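Local coordinates for putative hemin transport system, substrate-binding protein (Burkholderia cenocepacia, PDB 5Y89), which binds heme in the periplasm and probably delivers it to an ABC transporter for hemin uptake, at residues D36-Y41 against G52-L57; S73-P78 against F95-D100. All coordinates share one frame; numbering follows the deposited sequence.

Contact 1: residues D36-Y41 against G52-L57; sequences DTTCTY and GYQRAL. With HEM (protoporphyrin IX containing Fe), chain C.
The N-terminal-lobe wall of the heme cleft, with its axial tyrosine, forms where the loop 36-41 packs against the loop 52-57. Two type I turns meet here, Asp36 to Cys39 and Tyr53 to Ala56. The backbones join through Thr37 N, which gives a hydrogen bond of 2.9 Å to Gly52 O. Next to this junction, Asp36 OD2 closes an Asx turn by accepting from Thr38 N, takes Thr38 OG1 on its syn lone pair, and receives a weak bond from Gln54 N at 3.3 Å. The other oxygen of Asp36 is bound by the backbone N of Gly12. Thr37 OG1 and Thr38 CG2 border the edge of the Tyr53 ring, CG2 lying 3.6 Å from Tyr53 CE1. With CG anti to the backbone N (chi1 169°), that ring reaches over the porphyrin, and Tyr53 OH binds the heme iron at 2.0 Å. Arg55 NH1 donates to the same Tyr53 OH over 2.8 Å, which would be expected to stabilise a phenolate ligand. The Arg55 guanidinium lays one face on the porphyrin near C1A, while Gln54 OE1 lies over the rim of the opposite face; NH1 and NH2 both donate to heme O1D. Gln54, fully extended, lets NE2 donate a hydrogen bond of 2.6 Å to heme O2D, the second oxygen of that propionate, and the same NE2 makes a weak bond to Thr38 OG1 at 3.2 Å.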
ATOM      1  N   ASP A  36      -4.411  -8.563  10.002  1.00 49.68           N
ATOM      2  CA  ASP A  36      -3.194  -7.927  10.470  1.00 49.55           C
ATOM      3  C   ASP A  36      -3.443  -6.403  10.571  1.00 49.66           C
ATOM      4  O   ASP A  36      -4.440  -5.898  10.073  1.00 50.61           O
ATOM      5  CB  ASP A  36      -1.982  -8.217   9.552  1.00 47.98           C
ATOM      6  CG  ASP A  36      -2.056  -7.448   8.286  1.00 51.83           C
ATOM      7  OD1 ASP A  36      -3.026  -7.680   7.495  1.00 50.66           O
ATOM      8  OD2 ASP A  36      -1.227  -6.544   8.123  1.00 51.77           O
ATOM      9  N   THR A  37      -2.512  -5.704  11.208  1.00 45.59           N
ATOM     10  CA  THR A  37      -2.646  -4.311  11.533  1.00 47.04           C
ATOM     11  C   THR A  37      -2.648  -3.359  10.334  1.00 48.36           C
ATOM     12  O   THR A  37      -3.100  -2.258  10.492  1.00 49.92           O
ATOM     13  CB  THR A  37      -1.516  -3.883  12.452  1.00 46.53           C
ATOM     14  OG1 THR A  37      -0.272  -4.362  11.904  1.00 45.57           O
ATOM     15  CG2 THR A  37      -1.728  -4.485  13.876  1.00 46.72           C
ATOM     16  N   THR A  38      -2.250  -3.814   9.133  1.00 45.86           N
ATOM     17  CA  THR A  38      -2.469  -3.025   7.927  1.00 46.63           C
ATOM     18  C   THR A  38      -3.943  -2.933   7.475  1.00 49.57           C
ATOM     19  O   THR A  38      -4.295  -2.076   6.645  1.00 52.85           O
ATOM     20  CB  THR A  38      -1.647  -3.556   6.714  1.00 46.66           C
ATOM     21  OG1 THR A  38      -2.063  -4.892   6.382  1.00 45.77           O
ATOM     22  CG2 THR A  38      -0.172  -3.550   7.044  1.00 46.11           C
ATOM     23  N   CYS A  39      -4.798  -3.815   7.990  1.00 50.08           N
ATOM     24  CA  CYS A  39      -6.210  -3.797   7.678  1.00 52.63           C
ATOM     25  C   CYS A  39      -6.989  -2.739   8.470  1.00 54.33           C
ATOM     26  O   CYS A  39      -7.582  -3.037   9.507  1.00 53.96           O
ATOM     27  CB  CYS A  39      -6.805  -5.208   7.838  1.00 53.15           C
ATOM     28  SG  CYS A  39      -5.927  -6.437   6.802  1.00 54.26           S
ATOM     29  N   THR A  40      -6.989  -1.512   7.947  1.00 55.69           N
ATOM     30  CA  THR A  40      -7.678  -0.371   8.567  1.00 59.91           C
ATOM     31  C   THR A  40      -8.862   0.173   7.778  1.00 63.59           C
ATOM     32  O   THR A  40      -9.443   1.152   8.185  1.00 64.50           O
ATOM     33  CB  THR A  40      -6.700   0.800   8.762  1.00 60.88           C
ATOM     34  OG1 THR A  40      -6.103   1.096   7.498  1.00 59.82           O
ATOM     35  CG2 THR A  40      -5.599   0.377   9.803  1.00 61.86           C
ATOM     36  N   TYR A  41      -9.256  -0.487   6.690  1.00 65.89           N
ATOM     37  CA  TYR A  41     -10.336   0.017   5.845  1.00 69.87           C
ATOM     38  C   TYR A  41     -11.192  -1.150   5.280  1.00 69.99           C
ATOM     39  O   TYR A  41     -10.642  -2.159   4.833  1.00 70.75           O
ATOM     40  CB  TYR A  41      -9.733   0.820   4.695  1.00 69.66           C
ATOM     41  CG  TYR A  41     -10.755   1.606   3.917  1.00 73.65           C
ATOM     42  CD1 TYR A  41     -11.456   1.025   2.837  1.00 73.23           C
ATOM     43  CD2 TYR A  41     -11.027   2.942   4.257  1.00 74.72           C
ATOM     44  CE1 TYR A  41     -12.414   1.747   2.123  1.00 74.21           C
ATOM     45  CE2 TYR A  41     -11.973   3.667   3.572  1.00 76.74           C
ATOM     46  CZ  TYR A  41     -12.669   3.063   2.511  1.00 76.96           C
ATOM     47  OH  TYR A  41     -13.608   3.818   1.846  1.00 76.76           O
ATOM     48  N   GLY A  52      -1.173  -9.314  14.582  1.00 46.75           N
ATOM     49  CA  GLY A  52       0.171  -8.785  14.359  1.00 46.47           C
ATOM     50  C   GLY A  52       0.250  -7.991  13.092  1.00 43.89           C
ATOM     51  O   GLY A  52      -0.802  -7.580  12.569  1.00 41.99           O
ATOM     52  N   TYR A  53       1.485  -7.795  12.598  1.00 42.23           N
ATOM     53  CA  TYR A  53       1.770  -6.973  11.424  1.00 40.43           C
ATOM     54  C   TYR A  53       2.207  -7.871  10.274  1.00 39.94           C
ATOM     55  O   TYR A  53       2.978  -8.794  10.459  1.00 43.50           O
ATOM     56  CB  TYR A  53       2.902  -5.932  11.727  1.00 41.30           C
ATOM     57  CG  TYR A  53       3.468  -5.209  10.506  1.00 39.40           C
ATOM     58  CD1 TYR A  53       2.637  -4.504   9.655  1.00 42.28           C
ATOM     59  CD2 TYR A  53       4.813  -5.295  10.168  1.00 40.13           C
ATOM     60  CE1 TYR A  53       3.127  -3.892   8.492  1.00 40.80           C
ATOM     61  CE2 TYR A  53       5.334  -4.658   9.046  1.00 39.59           C
ATOM     62  CZ  TYR A  53       4.478  -3.966   8.176  1.00 42.73           C
ATOM     63  OH  TYR A  53       4.990  -3.275   7.006  1.00 39.91           O
ATOM     64  N   GLN A  54       1.719  -7.552   9.101  1.00 40.64           N
ATOM     65  CA  GLN A  54       1.936  -8.266   7.866  1.00 43.38           C
ATOM     66  C   GLN A  54       3.330  -8.819   7.652  1.00 46.04           C
ATOM     67  O   GLN A  54       3.466  -9.959   7.180  1.00 45.24           O
ATOM     68  CB  GLN A  54       1.634  -7.286   6.725  1.00 45.05           C
ATOM     69  CG  GLN A  54       1.814  -7.834   5.312  1.00 44.50           C
ATOM     70  CD  GLN A  54       1.272  -6.921   4.240  1.00 44.55           C
ATOM     71  OE1 GLN A  54       1.651  -7.006   3.084  1.00 46.98           O
ATOM     72  NE2 GLN A  54       0.342  -6.061   4.607  1.00 47.03           N
ATOM     73  N   ARG A  55       4.349  -8.006   7.928  1.00 44.59           N
ATOM     74  CA  ARG A  55       5.732  -8.409   7.619  1.00 46.51           C
ATOM     75  C   ARG A  55       6.507  -8.907   8.853  1.00 44.14           C
ATOM     76  O   ARG A  55       7.662  -9.219   8.746  1.00 44.29           O
ATOM     77  CB  ARG A  55       6.481  -7.276   6.907  1.00 45.40           C
ATOM     78  CG  ARG A  55       5.871  -6.896   5.552  1.00 44.58           C
ATOM     79  CD  ARG A  55       6.498  -5.679   4.887  1.00 43.05           C
ATOM     80  NE  ARG A  55       5.793  -5.341   3.655  1.00 41.13           N
ATOM     81  CZ  ARG A  55       4.606  -4.754   3.579  1.00 40.62           C
ATOM     82  NH1 ARG A  55       3.943  -4.383   4.676  1.00 41.89           N
ATOM     83  NH2 ARG A  55       4.023  -4.559   2.390  1.00 38.21           N
ATOM     84  N   ALA A  56       5.852  -9.041   9.982  1.00 43.96           N
ATOM     85  CA  ALA A  56       6.530  -9.494  11.228  1.00 44.78           C
ATOM     86  C   ALA A  56       5.556 -10.378  11.994  1.00 43.97           C
ATOM     87  O   ALA A  56       5.384 -10.242  13.203  1.00 43.19           O
ATOM     88  CB  ALA A  56       7.008  -8.308  12.100  1.00 41.42           C
ATOM     89  N   LEU A  57       4.962 -11.339  11.273  1.00 43.61           N
ATOM     90  CA  LEU A  57       3.966 -12.229  11.867  1.00 43.44           C
ATOM     91  C   LEU A  57       4.604 -13.250  12.781  1.00 42.37           C
ATOM     92  O   LEU A  57       5.711 -13.734  12.558  1.00 43.83           O
ATOM     93  CB  LEU A  57       3.188 -12.948  10.777  1.00 44.86           C
ATOM     94  CG  LEU A  57       2.409 -12.042   9.830  1.00 47.64           C
ATOM     95  CD1 LEU A  57       2.052 -12.797   8.569  1.00 49.28           C
ATOM     96  CD2 LEU A  57       1.180 -11.510  10.515  1.00 48.24           C
TER
HETATM   97  CHA HEM C 401       3.973  -1.227   3.572  0.50 37.97           C
HETATM   98  CHB HEM C 401       8.286  -1.835   5.666  0.50 34.85           C
HETATM   99  CHC HEM C 401       6.272  -1.192  10.043  0.50 37.01           C
HETATM  100  CHD HEM C 401       2.016  -0.466   7.952  0.50 39.66           C
HETATM  101  C1A HEM C 401       5.298  -1.441   3.793  0.50 37.22           C
HETATM  102  C2A HEM C 401       6.207  -1.731   2.762  0.50 37.84           C
HETATM  103  C3A HEM C 401       7.428  -1.886   3.335  0.50 36.03           C
HETATM  104  C4A HEM C 401       7.269  -1.729   4.729  0.50 35.84           C
HETATM  105  CMA HEM C 401       8.686  -2.311   2.620  0.50 35.73           C
HETATM  106  CAA HEM C 401       5.866  -1.779   1.292  0.50 39.29           C
HETATM  107  CBA HEM C 401       6.136  -0.373   0.684  0.50 41.16           C
HETATM  108  CGA HEM C 401       6.272  -0.388  -0.845  0.50 42.36           C
HETATM  109  O1A HEM C 401       6.113  -1.455  -1.541  0.50 41.31           O
HETATM  110  O2A HEM C 401       6.522   0.717  -1.422  0.50 41.57           O
HETATM  111  C1B HEM C 401       8.117  -1.578   7.036  0.50 35.33           C
HETATM  112  C2B HEM C 401       9.179  -1.739   8.004  0.50 34.72           C
HETATM  113  C3B HEM C 401       8.660  -1.531   9.263  0.50 36.48           C
HETATM  114  C4B HEM C 401       7.181  -1.367   9.009  0.50 37.17           C
HETATM  115  CMB HEM C 401      10.647  -1.926   7.682  0.50 34.67           C
HETATM  116  CAB HEM C 401       9.358  -1.528  10.616  0.50 37.52           C
HETATM  117  CBB HEM C 401      10.664  -1.868  10.827  0.50 35.95           C
HETATM  118  C1C HEM C 401       4.914  -0.999   9.889  0.50 38.23           C
HETATM  119  C2C HEM C 401       3.940  -0.911  10.944  0.50 39.46           C
HETATM  120  C3C HEM C 401       2.738  -0.674  10.277  0.50 40.22           C
HETATM  121  C4C HEM C 401       3.017  -0.616   8.886  0.50 39.23           C
HETATM  122  CMC HEM C 401       4.150  -1.040  12.447  0.50 39.30           C
HETATM  123  CAC HEM C 401       1.344  -0.537  10.763  0.50 40.86           C
HETATM  124  CBC HEM C 401       1.106  -0.640  12.033  0.50 41.74           C
HETATM  125  C1D HEM C 401       2.250  -0.593   6.592  0.50 39.88           C
HETATM  126  C2D HEM C 401       1.163  -0.356   5.607  0.50 39.89           C
HETATM  127  C3D HEM C 401       1.686  -0.629   4.426  0.50 39.25           C
HETATM  128  C4D HEM C 401       3.114  -0.944   4.662  0.50 39.09           C
HETATM  129  CMD HEM C 401      -0.271  -0.009   5.916  0.50 40.97           C
HETATM  130  CAD HEM C 401       0.983  -0.570   3.089  0.50 41.22           C
HETATM  131  CBD HEM C 401      -0.145  -1.597   2.949  0.50 41.55           C
HETATM  132  CGD HEM C 401       0.338  -3.018   3.171  0.50 41.35           C
HETATM  133  O1D HEM C 401       1.570  -3.317   3.057  0.50 38.00           O
HETATM  134  O2D HEM C 401      -0.512  -3.903   3.480  0.50 40.11           O
HETATM  135  NA  HEM C 401       5.935  -1.577   5.019  0.50 37.44           N
HETATM  136  NB  HEM C 401       6.961  -1.553   7.681  0.50 36.94           N
HETATM  137  NC  HEM C 401       4.282  -1.003   8.717  0.50 37.21           N
HETATM  138  ND  HEM C 401       3.375  -1.036   5.994  0.50 38.53           N
HETATM  139 FE   HEM C 401       5.032  -1.311   6.832  0.50 38.50          FE

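Contact 2: residues S73-P78 against F95-D100; sequences SAEAGP and FDERHD
Ser73 and Glu97 meet through a hydroxyl and a carboxylate: Ser73 OG donates to Glu97 OE2 over 2.7 Å, entering on the anti lone pair, away from OE1. The Glu97 chain bends at its second torsion (chi2 -69°), which folds the carboxylate back to the serine; OE1 forms a salt bridge with Lys107 of helix 101-115. Ser73 OG also accepts from Glu75 N, an ST turn, so the hydroxyl is gripped on both its donor and acceptor sides. Next to this pair the extended Glu75 chain crosses that of Glu97 at about a right angle, its CG 4.0 Å from Glu97 CG. The two carboxylates stay apart, 5.1 Å between Glu75 OE1 and Glu97 OE2, each having a basic partner of its own, since Glu75 OE1 is in a salt bridge with Arg55. Glu75 and His99 approach from opposite directions, carboxylate and imidazole planes 56° apart, and Glu75 OE2 comes to the edge of the ring, 3.5 Å from His99 NE2. A water lying in the ring plane links the two residues, donating to Glu75 OE1 and hydrogen-bonded to His99 NE2 at 2.8 Å. Glu97 O lies 3.1 Å above one face of the imidazole, over the ring centre, and Phe251 meets the ring edge-to-face. On the backbone, Ala74 N donates to Phe95 O over 2.8 Å, one of the bonds that make the parallel bridge of Ser73 with Phe95. Here the neighbouring parallel strands 69-73 and 91-95 end in loops at the carboxyl edge of the sheet, the usual place for a ligand site in an alpha/beta fold, and Glu75 and His99 border the heme cleft.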
ATOM      1  N   SER A  73      -1.151 -11.559   1.412  1.00 48.60           N
ATOM      2  CA  SER A  73      -0.228 -10.929   0.488  1.00 48.38           C
ATOM      3  C   SER A  73       1.046 -11.752   0.378  1.00 48.39           C
ATOM      4  O   SER A  73       1.512 -12.363   1.346  1.00 46.09           O
ATOM      5  CB  SER A  73       0.155  -9.526   0.968  1.00 49.98           C
ATOM      6  OG  SER A  73       1.300  -8.996   0.225  1.00 49.43           O
ATOM      7  N   ALA A  74       1.613 -11.772  -0.823  1.00 50.23           N
ATOM      8  CA  ALA A  74       2.936 -12.386  -1.076  1.00 48.98           C
ATOM      9  C   ALA A  74       4.015 -11.724  -0.258  1.00 46.73           C
ATOM     10  O   ALA A  74       5.009 -12.374  -0.000  1.00 45.50           O
ATOM     11  CB  ALA A  74       3.321 -12.356  -2.588  1.00 46.44           C
ATOM     12  N   GLU A  75       3.810 -10.483   0.181  1.00 44.70           N
ATOM     13  CA  GLU A  75       4.787  -9.817   1.063  1.00 45.44           C
ATOM     14  C   GLU A  75       4.590 -10.083   2.554  1.00 45.56           C
ATOM     15  O   GLU A  75       5.346  -9.572   3.379  1.00 48.16           O
ATOM     16  CB  GLU A  75       4.826  -8.290   0.785  1.00 44.00           C
ATOM     17  CG  GLU A  75       5.443  -7.947  -0.578  1.00 44.27           C
ATOM     18  CD  GLU A  75       5.379  -6.466  -0.948  1.00 45.61           C
ATOM     19  OE1 GLU A  75       4.733  -5.673  -0.285  1.00 48.69           O
ATOM     20  OE2 GLU A  75       5.966  -6.053  -1.913  1.00 51.90           O
ATOM     21  N   ALA A  76       3.593 -10.857   2.921  1.00 45.68           N
ATOM     22  CA  ALA A  76       3.465 -11.282   4.331  1.00 44.57           C
ATOM     23  C   ALA A  76       4.594 -12.217   4.729  1.00 41.25           C
ATOM     24  O   ALA A  76       5.053 -13.011   3.941  1.00 43.94           O
ATOM     25  CB  ALA A  76       2.127 -11.951   4.576  1.00 47.71           C
ATOM     26  N   GLY A  77       5.049 -12.117   5.954  1.00 39.86           N
ATOM     27  CA  GLY A  77       6.188 -12.910   6.397  1.00 38.35           C
ATOM     28  C   GLY A  77       6.409 -12.652   7.853  1.00 39.05           C
ATOM     29  O   GLY A  77       5.595 -11.967   8.507  1.00 39.16           O
ATOM     30  N   PRO A  78       7.485 -13.182   8.423  1.00 42.63           N
ATOM     31  CA  PRO A  78       8.554 -13.869   7.731  1.00 43.63           C
ATOM     32  C   PRO A  78       8.162 -15.263   7.183  1.00 45.69           C
ATOM     33  O   PRO A  78       7.143 -15.822   7.598  1.00 45.55           O
ATOM     34  CB  PRO A  78       9.704 -13.969   8.824  1.00 39.14           C
ATOM     35  CG  PRO A  78       8.922 -14.067  10.103  1.00 39.11           C
ATOM     36  CD  PRO A  78       7.724 -13.127   9.895  1.00 39.97           C
ATOM     37  N   PHE A  95      -1.508 -13.985  -2.663  1.00 56.35           N
ATOM     38  CA  PHE A  95      -1.744 -13.050  -3.796  1.00 56.98           C
ATOM     39  C   PHE A  95      -0.488 -12.267  -4.141  1.00 54.17           C
ATOM     40  O   PHE A  95       0.195 -11.763  -3.229  1.00 56.52           O
ATOM     41  CB  PHE A  95      -2.865 -12.090  -3.438  1.00 58.81           C
ATOM     42  CG  PHE A  95      -4.178 -12.770  -3.222  1.00 59.75           C
ATOM     43  CD1 PHE A  95      -4.453 -13.411  -1.998  1.00 58.91           C
ATOM     44  CD2 PHE A  95      -5.133 -12.798  -4.211  1.00 61.30           C
ATOM     45  CE1 PHE A  95      -5.638 -14.062  -1.782  1.00 59.02           C
ATOM     46  CE2 PHE A  95      -6.343 -13.481  -4.003  1.00 62.96           C
ATOM     47  CZ  PHE A  95      -6.604 -14.094  -2.787  1.00 62.37           C
ATOM     48  N   ASP A  96      -0.172 -12.148  -5.425  1.00 56.05           N
ATOM     49  CA  ASP A  96       1.054 -11.515  -5.853  1.00 57.68           C
ATOM     50  C   ASP A  96       0.992 -10.019  -5.523  1.00 57.14           C
ATOM     51  O   ASP A  96      -0.101  -9.424  -5.396  1.00 55.94           O
ATOM     52  CB  ASP A  96       1.352 -11.745  -7.347  1.00 61.88           C
ATOM     53  CG  ASP A  96       0.507 -10.820  -8.309  1.00 66.16           C
ATOM     54  OD1 ASP A  96       0.556  -9.556  -8.230  1.00 63.11           O
ATOM     55  OD2 ASP A  96      -0.210 -11.401  -9.185  1.00 68.60           O
ATOM     56  N   GLU A  97       2.180  -9.436  -5.331  1.00 55.31           N
ATOM     57  CA  GLU A  97       2.309  -8.004  -5.133  1.00 54.50           C
ATOM     58  C   GLU A  97       3.212  -7.452  -6.214  1.00 55.02           C
ATOM     59  O   GLU A  97       4.176  -6.779  -5.946  1.00 50.66           O
ATOM     60  CB  GLU A  97       2.894  -7.641  -3.792  1.00 51.01           C
ATOM     61  CG  GLU A  97       2.023  -7.944  -2.618  1.00 54.02           C
ATOM     62  CD  GLU A  97       0.749  -7.098  -2.468  1.00 53.09           C
ATOM     63  OE1 GLU A  97       0.474  -6.246  -3.325  1.00 52.59           O
ATOM     64  OE2 GLU A  97       0.018  -7.345  -1.471  1.00 50.88           O
ATOM     65  N   ARG A  98       2.822  -7.656  -7.446  1.00 56.37           N
ATOM     66  CA  ARG A  98       3.521  -7.077  -8.577  1.00 63.90           C
ATOM     67  C   ARG A  98       3.292  -5.568  -8.823  1.00 62.69           C
ATOM     68  O   ARG A  98       3.829  -5.033  -9.757  1.00 69.49           O
ATOM     69  CB  ARG A  98       3.216  -7.862  -9.864  1.00 68.52           C
ATOM     70  CG  ARG A  98       3.910  -9.200  -9.905  1.00 73.16           C
ATOM     71  CD  ARG A  98       3.445 -10.043 -11.104  1.00 86.08           C
ATOM     72  NE  ARG A  98       3.238 -11.424 -10.633  1.00 97.76           N
ATOM     73  CZ  ARG A  98       2.443 -12.351 -11.193  1.00102.38           C
ATOM     74  NH1 ARG A  98       1.746 -12.092 -12.309  1.00103.35           N
ATOM     75  NH2 ARG A  98       2.381 -13.578 -10.650  1.00 98.91           N
ATOM     76  N   HIS A  99       2.510  -4.898  -8.002  1.00 62.04           N
ATOM     77  CA  HIS A  99       2.441  -3.445  -8.037  1.00 61.62           C
ATOM     78  C   HIS A  99       1.926  -2.831  -9.352  1.00 62.77           C
ATOM     79  O   HIS A  99       2.240  -1.696  -9.689  1.00 60.11           O
ATOM     80  CB  HIS A  99       3.802  -2.842  -7.670  1.00 59.83           C
ATOM     81  CG  HIS A  99       4.303  -3.287  -6.333  1.00 61.79           C
ATOM     82  ND1 HIS A  99       5.533  -3.885  -6.167  1.00 58.39           N
ATOM     83  CD2 HIS A  99       3.748  -3.192  -5.089  1.00 58.04           C
ATOM     84  CE1 HIS A  99       5.712  -4.139  -4.880  1.00 55.94           C
ATOM     85  NE2 HIS A  99       4.652  -3.713  -4.207  1.00 55.44           N
ATOM     86  N   ASP A 100       1.092  -3.585 -10.055  1.00 65.41           N
ATOM     87  CA  ASP A 100       0.444  -3.139 -11.302  1.00 66.90           C
ATOM     88  C   ASP A 100      -1.065  -3.416 -11.229  1.00 70.12           C
ATOM     89  O   ASP A 100      -1.568  -3.939 -10.226  1.00 71.43           O
ATOM     90  CB  ASP A 100       1.115  -3.797 -12.519  1.00 66.74           C
ATOM     91  CG  ASP A 100       1.115  -5.332 -12.426  1.00 68.80           C
ATOM     92  OD1 ASP A 100       0.243  -5.915 -11.721  1.00 69.13           O
ATOM     93  OD2 ASP A 100       1.957  -5.972 -13.099  1.00 70.54           O
TER
HETATM   94  O   HOH W   1       4.216  -3.388  -1.479  1.00 41.46           O

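In the fold
From the N terminus, strand 30-35 runs into residues 36-41, and contact 1 closes a short loop around helix 43-47 by bringing in 52-57. After helix 59-63, contact 2 opens at the end of strand 69-73 and closes over helix 79-87 and strand 91-95, the three forming a beta-alpha-beta unit. The two are therefore in series along the chain, neither enclosing the other, yet they touch in space with centres 13 Å apart. Gln54 O and Leu57 N probably hydrogen-bond to Gly77 N and Gly77 O, joining loops 52-57 and 73-78. Together the contacts line the carboxyl ends of the four-stranded parallel sheet, facing the heme.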